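Local coordinates for putative GH105 family protein (Salmonella enterica subsp. enterica serovar Paratyphi A, PDB 3QWT) that probably hydrolyses unsaturated glycan fragments as a putative GH105 glycoside hydrolase, though its own activity and substrate remain unestablished, at residues 132-137 with 182-187. Sequence-based numbering, arbitrary orientation.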
# COMPACT_ATOMS: atom_id res chain seq x y z
N PRO A 132 7.53 -31.18 -5.15
CA PRO A 132 8.31 -31.75 -4.04
C PRO A 132 9.80 -31.87 -4.37
O PRO A 132 10.62 -31.72 -3.47
CB PRO A 132 7.71 -33.15 -3.83
CG PRO A 132 6.43 -33.16 -4.65
CD PRO A 132 6.60 -32.15 -5.74
N TRP A 133 10.15 -32.14 -5.63
CA TRP A 133 11.56 -32.11 -6.03
C TRP A 133 12.19 -30.77 -5.69
O TRP A 133 13.20 -30.71 -4.99
CB TRP A 133 11.74 -32.40 -7.52
CG TRP A 133 11.47 -33.81 -7.84
CD1 TRP A 133 10.31 -34.35 -8.30
CD2 TRP A 133 12.38 -34.90 -7.67
NE1 TRP A 133 10.44 -35.70 -8.44
CE2 TRP A 133 11.70 -36.07 -8.05
CE3 TRP A 133 13.70 -35.00 -7.23
CZ2 TRP A 133 12.29 -37.33 -8.03
CZ3 TRP A 133 14.29 -36.26 -7.20
CH2 TRP A 133 13.59 -37.40 -7.59
N LEU A 134 11.56 -29.70 -6.18
CA LEU A 134 12.06 -28.34 -6.02
C LEU A 134 12.10 -27.91 -4.56
O LEU A 134 13.11 -27.37 -4.10
CB LEU A 134 11.23 -27.36 -6.83
CG LEU A 134 11.17 -27.60 -8.33
CD1 LEU A 134 10.08 -26.74 -8.93
CD2 LEU A 134 12.51 -27.30 -8.99
N GLU A 135 11.01 -28.17 -3.83
CA GLU A 135 10.97 -27.82 -2.41
C GLU A 135 12.01 -28.60 -1.63
O GLU A 135 12.71 -28.05 -0.79
CB GLU A 135 9.58 -28.07 -1.79
CG GLU A 135 8.49 -27.20 -2.34
CD GLU A 135 7.19 -27.34 -1.58
OE1 GLU A 135 6.94 -28.43 -1.02
OE2 GLU A 135 6.43 -26.35 -1.54
N THR A 136 12.09 -29.89 -1.88
CA THR A 136 12.98 -30.70 -1.07
C THR A 136 14.44 -30.27 -1.23
O THR A 136 15.14 -30.08 -0.22
CB THR A 136 12.82 -32.17 -1.36
OG1 THR A 136 11.43 -32.51 -1.22
CG2 THR A 136 13.65 -32.97 -0.38
N TRP A 137 14.88 -30.07 -2.47
CA TRP A 137 16.28 -29.77 -2.74
C TRP A 137 16.66 -28.34 -2.36
O TRP A 137 17.76 -28.09 -1.85
CB TRP A 137 16.62 -30.05 -4.21
CG TRP A 137 16.85 -31.53 -4.56
CD1 TRP A 137 15.90 -32.50 -4.61
CD2 TRP A 137 18.08 -32.14 -4.93
NE1 TRP A 137 16.47 -33.69 -4.99
CE2 TRP A 137 17.81 -33.50 -5.18
CE3 TRP A 137 19.39 -31.67 -5.08
CZ2 TRP A 137 18.79 -34.40 -5.56
CZ3 TRP A 137 20.38 -32.58 -5.46
CH2 TRP A 137 20.07 -33.92 -5.70
N GLY A 182 13.64 -19.59 -5.46
CA GLY A 182 13.17 -18.62 -4.49
C GLY A 182 12.19 -17.65 -5.12
O GLY A 182 11.11 -17.39 -4.59
N LYS A 183 12.58 -17.10 -6.26
CA LYS A 183 11.68 -16.26 -7.02
C LYS A 183 10.42 -17.05 -7.41
O LYS A 183 9.30 -16.62 -7.15
CB LYS A 183 12.40 -15.73 -8.25
CG LYS A 183 13.45 -14.67 -7.92
CD LYS A 183 12.76 -13.44 -7.29
CE LYS A 183 13.74 -12.35 -6.89
NZ LYS A 183 12.97 -11.11 -6.54
N LEU A 184 10.62 -18.23 -8.00
CA LEU A 184 9.51 -19.06 -8.48
C LEU A 184 8.47 -19.40 -7.41
O LEU A 184 7.28 -19.21 -7.61
CB LEU A 184 10.05 -20.35 -9.11
CG LEU A 184 8.99 -21.34 -9.62
CD1 LEU A 184 8.07 -20.68 -10.61
CD2 LEU A 184 9.64 -22.59 -10.24
N LEU A 185 8.92 -19.91 -6.26
CA LEU A 185 8.00 -20.29 -5.20
C LEU A 185 7.66 -19.14 -4.26
O LEU A 185 7.10 -19.35 -3.19
CB LEU A 185 8.57 -21.48 -4.40
CG LEU A 185 9.01 -22.70 -5.19
CD1 LEU A 185 9.48 -23.75 -4.24
CD2 LEU A 185 7.90 -23.24 -6.09
N ASN A 186 8.01 -17.92 -4.65
CA ASN A 186 7.85 -16.76 -3.75
C ASN A 186 8.38 -17.02 -2.35
O ASN A 186 7.65 -16.89 -1.37
CB ASN A 186 6.38 -16.32 -3.66
CG ASN A 186 5.82 -15.85 -4.99
OD1 ASN A 186 6.41 -15.00 -5.67
ND2 ASN A 186 4.68 -16.40 -5.37
N ARG A 187 9.65 -17.41 -2.27
CA ARG A 187 10.30 -17.60 -0.98
C ARG A 187 11.52 -16.69 -0.92
O ARG A 187 12.64 -17.11 -1.23
CB ARG A 187 10.64 -19.07 -0.78
CG ARG A 187 9.39 -19.96 -0.71
CD ARG A 187 9.70 -21.44 -0.50
NE ARG A 187 8.49 -22.26 -0.45
CZ ARG A 187 8.47 -23.56 -0.17
NH1 ARG A 187 9.60 -24.22 0.09
NH2 ARG A 187 7.31 -24.20 -0.16
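The guanidinium of Arg-187 and the carboxylate of Glu-135 meet with their planes turned 34° apart, and the carboxylate oxygen OE2 approaches NH2 of the guanidinium obliquely, making a salt bridge of 2.7 Å. One face of the guanidinium is covered by Leu-185 CD1, which sits over its centre, 4.1 Å above the plane. The arginine chain gets there by running fully extended from CG to NE, and Glu-135 crosses it at about a right angle. With chi1 at -65°, Glu-135 places CG beside its own backbone N and opposite the carbonyl carbon; the chain then stretches on to bring OE2 to the arginine. Glu-135 CG also packs against Leu-185 CD1 at 4.1 Å, so this one methyl serves both charged partners. Beside the ion pair, Leu-134 CD1 and Leu-184 CD2 touch loosely at 4.4 Å, and both leucines also pack on Tyr-122 of helix 114-125.

The arginine owes its position to a Schellman motif that ends helix 170-184: Arg-187 N bonds to Gly-182 O, Asn-186 N bonds to Lys-183 O, and Asn-186 adopts positive phi. The turn therefore delivers Leu-185 and Arg-187 together to the side of helix 131-143, joining two helices of the alpha/alpha toroid near the surface. Arg-187 NH1 has a second partner in the hydroxyl of Tyr-190, while Glu-135 OE1 makes a long, weak ion pair with Arg-378 of a second subunit.

Gripped through both terminal nitrogens, the guanidinium is restrained in its rotation, and the leucine methyl against its face probably strengthens the charge pairing by limiting water on that side. The close bridge to Arg-187, with a weaker pull from Arg-378 of the second subunit, would favour the charged carboxylate.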